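Local coordinates for protein putative Phosphoglycerate mutase (Plasmodium falciparum, PDB 3EOZ) that probably acts as a serine/threonine-protein phosphatase of the histidine phosphatase superfamily, although it carries the name of a phosphoglycerate mutase, at residues R79-A84 / L96-N101; T106-D111 / K125-R130; R130-Y135 / L163-Q168. One frame throughout, in Å; residues are numbered along the deposited sequence.

Contact 1 (R79-A84 / L96-N101)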
loop_
_atom_site.group_PDB
_atom_site.type_symbol
_atom_site.label_atom_id
_atom_site.label_comp_id
_atom_site.label_asym_id
_atom_site.label_seq_id
_atom_site.Cartn_x
_atom_site.Cartn_y
_atom_site.Cartn_z
ATOM N N ARG B 79 25.470 -14.022 0.556
ATOM C CA ARG B 79 24.861 -13.065 -0.415
ATOM C C ARG B 79 24.901 -11.600 0.019
ATOM O O ARG B 79 25.041 -10.702 -0.832
ATOM C CB ARG B 79 23.410 -13.438 -0.729
ATOM C CG ARG B 79 22.736 -14.113 0.394
ATOM C CD ARG B 79 21.235 -14.102 0.312
ATOM N NE ARG B 79 20.756 -14.777 1.513
ATOM C CZ ARG B 79 19.506 -14.803 1.935
ATOM N NH1 ARG B 79 18.544 -14.194 1.251
ATOM N NH2 ARG B 79 19.223 -15.454 3.053
ATOM N N ALA B 80 24.760 -11.364 1.327
ATOM C CA ALA B 80 24.920 -10.019 1.889
ATOM C C ALA B 80 26.339 -9.543 1.631
ATOM O O ALA B 80 26.541 -8.523 0.979
ATOM C CB ALA B 80 24.603 -10.007 3.382
ATOM N N LYS B 81 27.308 -10.321 2.119
ATOM C CA LYS B 81 28.742 -10.115 1.839
ATOM C C LYS B 81 29.029 -9.924 0.349
ATOM O O LYS B 81 29.736 -8.993 -0.054
ATOM C CB LYS B 81 29.559 -11.293 2.389
ATOM C CG LYS B 81 29.867 -11.144 3.884
ATOM C CD LYS B 81 30.062 -12.457 4.635
ATOM C CE LYS B 81 30.343 -12.158 6.114
ATOM N NZ LYS B 81 30.223 -13.345 7.025
ATOM N N GLU B 82 28.451 -10.797 -0.460
ATOM C CA GLU B 82 28.593 -10.730 -1.903
ATOM C C GLU B 82 28.133 -9.371 -2.449
ATOM O O GLU B 82 28.892 -8.681 -3.147
ATOM C CB GLU B 82 27.795 -11.872 -2.539
ATOM C CG GLU B 82 28.507 -12.594 -3.652
ATOM C CD GLU B 82 27.971 -14.007 -3.886
ATOM O OE1 GLU B 82 27.594 -14.704 -2.910
ATOM O OE2 GLU B 82 27.949 -14.430 -5.064
ATOM N N THR B 83 26.901 -8.983 -2.106
ATOM C CA THR B 83 26.323 -7.705 -2.534
ATOM C C THR B 83 27.188 -6.547 -2.061
ATOM O O THR B 83 27.450 -5.619 -2.823
ATOM C CB THR B 83 24.847 -7.551 -2.011
ATOM O OG1 THR B 83 24.027 -8.566 -2.600
ATOM C CG2 THR B 83 24.265 -6.189 -2.339
ATOM N N ALA B 84 27.635 -6.608 -0.805
ATOM C CA ALA B 84 28.554 -5.600 -0.260
ATOM C C ALA B 84 29.815 -5.501 -1.129
ATOM O O ALA B 84 30.213 -4.410 -1.541
ATOM C CB ALA B 84 28.917 -5.929 1.172
ATOM N N LEU B 96 34.008 -2.080 4.524
ATOM C CA LEU B 96 32.960 -3.061 4.736
ATOM C C LEU B 96 32.968 -3.479 6.196
ATOM O O LEU B 96 33.985 -3.938 6.687
ATOM C CB LEU B 96 33.162 -4.281 3.833
ATOM C CG LEU B 96 32.707 -4.123 2.367
ATOM C CD1 LEU B 96 33.010 -2.734 1.849
ATOM C CD2 LEU B 96 33.347 -5.157 1.459
ATOM N N ILE B 97 31.856 -3.286 6.900
ATOM C CA ILE B 97 31.733 -3.748 8.286
ATOM C C ILE B 97 30.613 -4.768 8.434
ATOM O O ILE B 97 29.492 -4.532 7.991
ATOM C CB ILE B 97 31.519 -2.597 9.288
ATOM C CG1 ILE B 97 32.843 -1.890 9.571
ATOM C CG2 ILE B 97 30.985 -3.136 10.630
ATOM C CD1 ILE B 97 33.452 -1.237 8.370
ATOM N N ASN B 98 30.943 -5.892 9.071
ATOM C CA ASN B 98 30.025 -6.992 9.336
ATOM C C ASN B 98 29.268 -6.735 10.628
ATOM O O ASN B 98 29.889 -6.475 11.657
ATOM C CB ASN B 98 30.815 -8.298 9.460
ATOM C CG ASN B 98 29.918 -9.535 9.619
ATOM O OD1 ASN B 98 29.000 -9.558 10.436
ATOM N ND2 ASN B 98 30.199 -10.575 8.837
ATOM N N ASP B 99 27.937 -6.818 10.576
ATOM C CA ASP B 99 27.088 -6.642 11.753
ATOM C C ASP B 99 26.161 -7.841 11.831
ATOM O O ASP B 99 25.178 -7.908 11.101
ATOM C CB ASP B 99 26.279 -5.344 11.669
ATOM C CG ASP B 99 25.450 -5.075 12.922
ATOM O OD1 ASP B 99 25.395 -5.961 13.797
ATOM O OD2 ASP B 99 24.851 -3.970 13.034
ATOM N N PRO B 100 26.481 -8.808 12.706
ATOM C CA PRO B 100 25.597 -9.959 12.882
ATOM C C PRO B 100 24.160 -9.602 13.311
ATOM O O PRO B 100 23.259 -10.416 13.128
ATOM C CB PRO B 100 26.298 -10.795 13.974
ATOM C CG PRO B 100 27.336 -9.962 14.533
ATOM C CD PRO B 100 27.700 -8.928 13.523
ATOM N N ASN B 101 23.961 -8.408 13.874
ATOM C CA ASN B 101 22.613 -7.899 14.181
ATOM C C ASN B 101 21.718 -7.675 12.941
ATOM O O ASN B 101 20.494 -7.672 13.075
ATOM C CB ASN B 101 22.694 -6.619 15.023
ATOM C CG ASN B 101 23.093 -6.887 16.466
ATOM O OD1 ASN B 101 22.887 -7.985 16.984
ATOM N ND2 ASN B 101 23.611 -5.868 17.134
#
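Lys81 and Asn98 meet by their side-chain ends, where helix 78-88 passes strand 95-98. The lysine starts from a CB that points neither at the strand nor away from it. Its first torsion sets CG anti to the carbonyl carbon (chi1 -83°); from there CB, CG and CD carry the extended chain outward, and CE is the first atom to come close, 3.2 Å from the atom modelled as Asn98 ND2. NZ lies 3.3 Å from that same ND2. The amide is probably turned over in the model, so the distances say only that the two ends are close. The ammonium group has a firmer partner in the carbonyl oxygen of Asp76, to which NZ donates. A long, flexible residue suits this place, since the helix stands well off here: the Lys81 and Asn98 CA atoms are 8.2 Å apart.

One turn on, the spacing narrows to 7.1 Å between Ala84 CA and Leu96 CA. Both CB atoms are directed across the gap, and Ala84 CB rests 4.4 Å from Leu96 CG. The small methyl lets the helix come near, while the branched leucine reaches back to it. Past the strand the chain bends through an Asx turn, in which Asp99 OD1 accepts from Asn101 N at 2.8 Å; Asp99 OD2 bonds to Tyr138 OH.

Helix 78-88 is the crossover of a beta-alpha-beta unit in the alpha/beta fold of the histidine phosphatase domain, the part of the longer protein present here. It leads from strand 68-74 to the neighbouring parallel strand 95-98, the sheet's edge within this chain. Ala84 also touches His74 of the first strand and Ile153 of strand 148-154, so the helix lies over three strands.

Contact 2 (T106-D111 / K125-R130); sequences TPYLPD and KEDNKR
Tyr108 extends its ring from the loop so that the hydroxyl end meets the carboxylate of Asp127, on the helix that follows. The phenol OH donates to Asp127 OD2 at 2.7 Å. This oxygen lies at the ring's edge, in its plane, with Tyr108 CE2 also 3.6 Å from OD2. Seen from the acid, the bond is less regular: the hydroxyl comes from above the carboxylate plane, 55° out of it. The two side chains come from opposite directions, and a Tyr108 CG set anti to the carbonyl carbon (chi1 -59°) turns the ring toward the helix. Tyrosine suits a loop held off from the helix, because its rigid length bridges the gap and ends in a donor; the short aspartate keeps its acceptor close to the helix. Thr106 OG1 adds a looser touch, 4.0 Å from Asp127 OD2. On the same turn, Glu126 OE1 and Arg130 NH1 form a salt bridge at 3.2 Å.

After strand 95-98 the loop runs out to the start of helix 114-139, which turns back beside it, and the Tyr108 ring also touches Asp120, Lys123 and Ile124 of that helix. Leu175 of the second subunit packs on both Tyr108 and Asp127, placing this surface contact at a subunit interface.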
loop_
_atom_site.group_PDB
_atom_site.type_symbol
_atom_site.label_atom_id
_atom_site.label_comp_id
_atom_site.label_asym_id
_atom_site.label_seq_id
_atom_site.Cartn_x
_atom_site.Cartn_y
_atom_site.Cartn_z
ATOM N N THR B 106 15.940 -16.855 11.544
ATOM C CA THR B 106 15.279 -18.089 11.188
ATOM C C THR B 106 13.757 -17.966 11.055
ATOM O O THR B 106 13.084 -17.387 11.915
ATOM C CB THR B 106 15.634 -19.161 12.241
ATOM O OG1 THR B 106 15.470 -18.618 13.570
ATOM C CG2 THR B 106 17.096 -19.628 12.036
ATOM N N PRO B 107 13.196 -18.532 9.983
ATOM C CA PRO B 107 11.748 -18.519 9.883
ATOM C C PRO B 107 11.172 -19.533 10.869
ATOM O O PRO B 107 11.774 -20.587 11.087
ATOM C CB PRO B 107 11.503 -18.963 8.443
ATOM C CG PRO B 107 12.637 -19.909 8.146
ATOM C CD PRO B 107 13.805 -19.482 9.032
ATOM N N TYR B 108 10.044 -19.209 11.484
ATOM C CA TYR B 108 9.403 -20.116 12.424
ATOM C C TYR B 108 8.113 -20.581 11.792
ATOM O O TYR B 108 7.467 -19.833 11.059
ATOM C CB TYR B 108 9.110 -19.422 13.749
ATOM C CG TYR B 108 10.336 -18.874 14.441
ATOM C CD1 TYR B 108 11.062 -19.658 15.341
ATOM C CD2 TYR B 108 10.770 -17.572 14.199
ATOM C CE1 TYR B 108 12.200 -19.161 15.980
ATOM C CE2 TYR B 108 11.909 -17.063 14.829
ATOM C CZ TYR B 108 12.620 -17.863 15.718
ATOM O OH TYR B 108 13.740 -17.364 16.348
ATOM N N LEU B 109 7.747 -21.825 12.074
ATOM C CA LEU B 109 6.572 -22.412 11.496
ATOM C C LEU B 109 5.594 -22.759 12.603
ATOM O O LEU B 109 5.985 -22.818 13.760
ATOM C CB LEU B 109 6.972 -23.639 10.700
ATOM C CG LEU B 109 7.813 -23.314 9.465
ATOM C CD1 LEU B 109 8.385 -24.580 8.837
ATOM C CD2 LEU B 109 6.987 -22.540 8.448
ATOM N N PRO B 110 4.308 -22.951 12.258
ATOM C CA PRO B 110 3.369 -23.495 13.246
ATOM C C PRO B 110 3.825 -24.905 13.654
ATOM O O PRO B 110 4.169 -25.699 12.784
ATOM C CB PRO B 110 2.025 -23.524 12.502
ATOM C CG PRO B 110 2.227 -22.697 11.248
ATOM C CD PRO B 110 3.678 -22.731 10.941
ATOM N N ASP B 111 3.855 -25.186 14.956
ATOM C CA ASP B 111 4.521 -26.378 15.478
ATOM C C ASP B 111 3.814 -26.929 16.729
ATOM O O ASP B 111 3.791 -26.276 17.762
ATOM C CB ASP B 111 5.995 -26.050 15.789
ATOM C CG ASP B 111 6.859 -27.302 16.015
ATOM O OD1 ASP B 111 6.404 -28.268 16.694
ATOM O OD2 ASP B 111 8.014 -27.303 15.530
ATOM N N LYS B 125 12.943 -14.108 21.447
ATOM C CA LYS B 125 13.467 -13.119 22.394
ATOM C C LYS B 125 14.800 -12.484 21.911
ATOM O O LYS B 125 14.936 -11.252 21.876
ATOM C CB LYS B 125 13.659 -13.811 23.753
ATOM C CG LYS B 125 13.536 -12.926 24.987
ATOM C CD LYS B 125 14.119 -13.612 26.244
ATOM C CE LYS B 125 13.313 -14.864 26.687
ATOM N NZ LYS B 125 13.959 -15.614 27.846
ATOM N N GLU B 126 15.748 -13.331 21.495
ATOM C CA GLU B 126 17.090 -12.912 21.103
ATOM C C GLU B 126 17.070 -12.289 19.725
ATOM O O GLU B 126 17.798 -11.339 19.460
ATOM C CB GLU B 126 18.059 -14.104 21.070
ATOM C CG GLU B 126 18.068 -14.982 22.341
ATOM C CD GLU B 126 18.841 -16.310 22.202
ATOM O OE1 GLU B 126 19.399 -16.617 21.113
ATOM O OE2 GLU B 126 18.885 -17.049 23.215
ATOM N N ASP B 127 16.264 -12.859 18.836
ATOM C CA ASP B 127 16.071 -12.314 17.491
ATOM C C ASP B 127 15.585 -10.871 17.604
ATOM O O ASP B 127 16.017 -9.976 16.851
ATOM C CB ASP B 127 15.045 -13.143 16.712
ATOM C CG ASP B 127 15.636 -14.404 16.095
ATOM O OD1 ASP B 127 16.842 -14.650 16.257
ATOM O OD2 ASP B 127 14.885 -15.145 15.414
ATOM N N ASN B 128 14.710 -10.663 18.583
ATOM C CA ASN B 128 14.126 -9.371 18.844
ATOM C C ASN B 128 15.125 -8.345 19.376
ATOM O O ASN B 128 15.183 -7.223 18.875
ATOM C CB ASN B 128 12.977 -9.510 19.817
ATOM C CG ASN B 128 11.779 -8.764 19.370
ATOM O OD1 ASN B 128 11.490 -7.691 19.867
ATOM N ND2 ASN B 128 11.082 -9.311 18.389
ATOM N N LYS B 129 15.912 -8.736 20.377
ATOM C CA LYS B 129 16.931 -7.835 20.912
ATOM C C LYS B 129 17.961 -7.443 19.832
ATOM O O LYS B 129 18.440 -6.316 19.810
ATOM C CB LYS B 129 17.628 -8.428 22.130
ATOM N N ARG B 130 18.250 -8.368 18.927
ATOM C CA ARG B 130 19.237 -8.145 17.883
ATOM C C ARG B 130 18.770 -7.160 16.831
ATOM O O ARG B 130 19.478 -6.207 16.523
ATOM C CB ARG B 130 19.603 -9.461 17.194
ATOM C CG ARG B 130 20.551 -10.338 17.981
ATOM C CD ARG B 130 20.857 -11.602 17.201
ATOM N NE ARG B 130 20.607 -12.797 18.012
ATOM C CZ ARG B 130 21.442 -13.298 18.934
ATOM N NH1 ARG B 130 21.089 -14.385 19.621
ATOM N NH2 ARG B 130 22.622 -12.732 19.186
#

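Contact 3 (R130-Y135 / L163-Q168). With PO4 (phosphate ion), chain D.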
loop_
_atom_site.group_PDB
_atom_site.type_symbol
_atom_site.label_atom_id
_atom_site.label_comp_id
_atom_site.label_asym_id
_atom_site.label_seq_id
_atom_site.Cartn_x
_atom_site.Cartn_y
_atom_site.Cartn_z
ATOM N N ARG B 130 18.250 -8.368 18.927
ATOM C CA ARG B 130 19.237 -8.145 17.883
ATOM C C ARG B 130 18.770 -7.160 16.831
ATOM O O ARG B 130 19.478 -6.207 16.523
ATOM C CB ARG B 130 19.603 -9.461 17.194
ATOM C CG ARG B 130 20.551 -10.338 17.981
ATOM C CD ARG B 130 20.857 -11.602 17.201
ATOM N NE ARG B 130 20.607 -12.797 18.012
ATOM C CZ ARG B 130 21.442 -13.298 18.934
ATOM N NH1 ARG B 130 21.089 -14.385 19.621
ATOM N NH2 ARG B 130 22.622 -12.732 19.186
ATOM N N ILE B 131 17.588 -7.409 16.270
ATOM C CA ILE B 131 17.023 -6.523 15.262
ATOM C C ILE B 131 16.715 -5.122 15.850
ATOM O O ILE B 131 16.942 -4.077 15.177
ATOM C CB ILE B 131 15.794 -7.169 14.562
ATOM C CG1 ILE B 131 15.462 -6.431 13.260
ATOM C CG2 ILE B 131 14.582 -7.210 15.473
ATOM C CD1 ILE B 131 16.561 -6.511 12.210
ATOM N N ASN B 132 16.250 -5.097 17.101
ATOM C CA ASN B 132 16.051 -3.839 17.805
ATOM C C ASN B 132 17.346 -3.050 17.982
ATOM O O ASN B 132 17.354 -1.831 17.848
ATOM C CB ASN B 132 15.443 -4.042 19.187
ATOM C CG ASN B 132 15.097 -2.724 19.853
ATOM O OD1 ASN B 132 14.065 -2.123 19.551
ATOM N ND2 ASN B 132 15.964 -2.254 20.747
ATOM N N LYS B 133 18.418 -3.765 18.311
ATOM C CA LYS B 133 19.736 -3.199 18.443
ATOM C C LYS B 133 20.222 -2.614 17.107
ATOM O O LYS B 133 20.769 -1.530 17.090
ATOM C CB LYS B 133 20.710 -4.261 18.972
ATOM C CG LYS B 133 22.153 -3.760 19.200
ATOM C CD LYS B 133 22.200 -2.490 20.042
ATOM C CE LYS B 133 23.630 -2.087 20.432
ATOM N NZ LYS B 133 24.390 -1.495 19.305
ATOM N N ALA B 134 20.012 -3.329 16.007
ATOM C CA ALA B 134 20.374 -2.816 14.693
ATOM C C ALA B 134 19.547 -1.584 14.333
ATOM O O ALA B 134 20.073 -0.609 13.775
ATOM C CB ALA B 134 20.194 -3.884 13.623
ATOM N N TYR B 135 18.250 -1.636 14.639
ATOM C CA TYR B 135 17.355 -0.528 14.332
ATOM C C TYR B 135 17.858 0.748 14.985
ATOM O O TYR B 135 17.933 1.785 14.356
ATOM C CB TYR B 135 15.917 -0.832 14.799
ATOM C CG TYR B 135 14.973 0.310 14.528
ATOM C CD1 TYR B 135 14.592 0.617 13.229
ATOM C CD2 TYR B 135 14.497 1.108 15.566
ATOM C CE1 TYR B 135 13.736 1.689 12.971
ATOM C CE2 TYR B 135 13.644 2.180 15.320
ATOM C CZ TYR B 135 13.268 2.466 14.026
ATOM O OH TYR B 135 12.435 3.523 13.764
ATOM N N LEU B 163 11.407 -0.371 8.132
ATOM C CA LEU B 163 10.524 0.620 7.514
ATOM C C LEU B 163 9.135 0.584 8.119
ATOM O O LEU B 163 8.523 1.634 8.318
ATOM C CB LEU B 163 10.472 0.440 5.999
ATOM C CG LEU B 163 11.769 0.803 5.264
ATOM C CD1 LEU B 163 11.621 0.561 3.765
ATOM C CD2 LEU B 163 12.139 2.235 5.506
ATOM N N CYS B 164 8.631 -0.607 8.428
ATOM C CA CYS B 164 7.347 -0.682 9.146
ATOM C C CYS B 164 7.438 0.132 10.432
ATOM O O CYS B 164 6.524 0.900 10.783
ATOM C CB CYS B 164 6.937 -2.135 9.465
ATOM S SG CYS B 164 6.304 -3.040 8.038
ATOM N N ARG B 165 8.565 -0.027 11.116
ATOM C CA ARG B 165 8.787 0.642 12.383
ATOM C C ARG B 165 9.073 2.150 12.193
ATOM O O ARG B 165 8.397 2.987 12.787
ATOM C CB ARG B 165 9.901 -0.070 13.133
ATOM C CG ARG B 165 10.201 0.550 14.443
ATOM C CD ARG B 165 11.101 -0.321 15.313
ATOM N NE ARG B 165 11.424 0.421 16.537
ATOM C CZ ARG B 165 12.211 -0.024 17.504
ATOM N NH1 ARG B 165 12.778 -1.220 17.412
ATOM N NH2 ARG B 165 12.453 0.748 18.551
ATOM N N ALA B 166 10.014 2.505 11.325
ATOM C CA ALA B 166 10.378 3.924 11.152
ATOM C C ALA B 166 9.237 4.761 10.588
ATOM O O ALA B 166 9.055 5.925 10.962
ATOM C CB ALA B 166 11.650 4.070 10.248
ATOM N N LEU B 167 8.482 4.187 9.657
ATOM C CA LEU B 167 7.438 4.948 8.973
ATOM C C LEU B 167 6.060 4.688 9.576
ATOM O O LEU B 167 5.073 5.262 9.128
ATOM C CB LEU B 167 7.452 4.661 7.480
ATOM C CG LEU B 167 8.809 4.901 6.822
ATOM C CD1 LEU B 167 8.745 4.485 5.394
ATOM C CD2 LEU B 167 9.250 6.369 6.951
ATOM N N GLN B 168 6.008 3.868 10.620
ATOM C CA GLN B 168 4.728 3.534 11.280
ATOM C C GLN B 168 3.714 3.059 10.271
ATOM O O GLN B 168 2.619 3.585 10.203
ATOM C CB GLN B 168 4.158 4.749 12.008
ATOM C CG GLN B 168 5.120 5.453 12.945
ATOM C CD GLN B 168 4.536 6.769 13.428
ATOM O OE1 GLN B 168 3.622 6.780 14.265
ATOM N NE2 GLN B 168 5.044 7.887 12.888
HETATM P P PO4 D . 10.343 4.120 16.974
HETATM O O1 PO4 D . 9.063 4.848 17.331
HETATM O O2 PO4 D . 11.024 4.830 15.815
HETATM O O3 PO4 D . 11.251 4.140 18.175
HETATM O O4 PO4 D . 10.004 2.676 16.677
#
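Hydrogen bonds grip two edges of the Arg165 guanidinium. At one, Arg165 NH1 donates to Asn132 OD1 at 2.7 Å, nearly straight at 168° and within the guanidinium plane; Tyr161 OH is a further partner of NH1. At the other, Arg165 NE donates to the phosphate O4 at 2.7 Å. The same ion receives Tyr135 OH on its O2 at 2.8 Å, so arginine and tyrosine grip two of its oxygens.

A CH-pi contact comes next. With CG anti to the backbone N and the chain extended to NE, Arg165 lies over one face of the Tyr135 ring. Its CD sits 3.6 Å from the ring centroid, 14° off the normal, and the guanidinium continues over the CD2 and CE2 side of the same face, its plane 25° from that of the ring. The aromatic face and the amide together fix the rotation of a long cationic chain.

Apolar contact is slight: Ala166 CB sits 4.2 Å from Tyr135 CE1, its small size letting the ring lie against the helix.

Helix 156-166 closes in a Schellman motif at Gln168. Beside it, Arg165 and Tyr135, from two helices, bind a phosphate that probably came from the crystallisation liquor; nothing marks it as a substrate site.

In the fold
Contacts 1 and 3 are partly buried, each with one buried residue among those that touch (Ala84, Tyr135), whereas contact 2 is a surface contact. Contact 1 fastens a crossover helix to an edge strand of the sheet, pairing apolar packing with an undecided approach of Lys81 to Asn98. Contacts 2 and 3 share Arg130 and both use helix 114-139: its earlier part takes one hydrogen bond from a loop, its later part packs against helix 156-166 through a CH-pi contact and a hydrogen bond, and helps bind an anion. Both also reach the second subunit, which contact 1 does not. Asn101, at the end of contact 1, packs on Arg130, Lys133 and Ala134, tying the edge strand's exit to the helix of the other two.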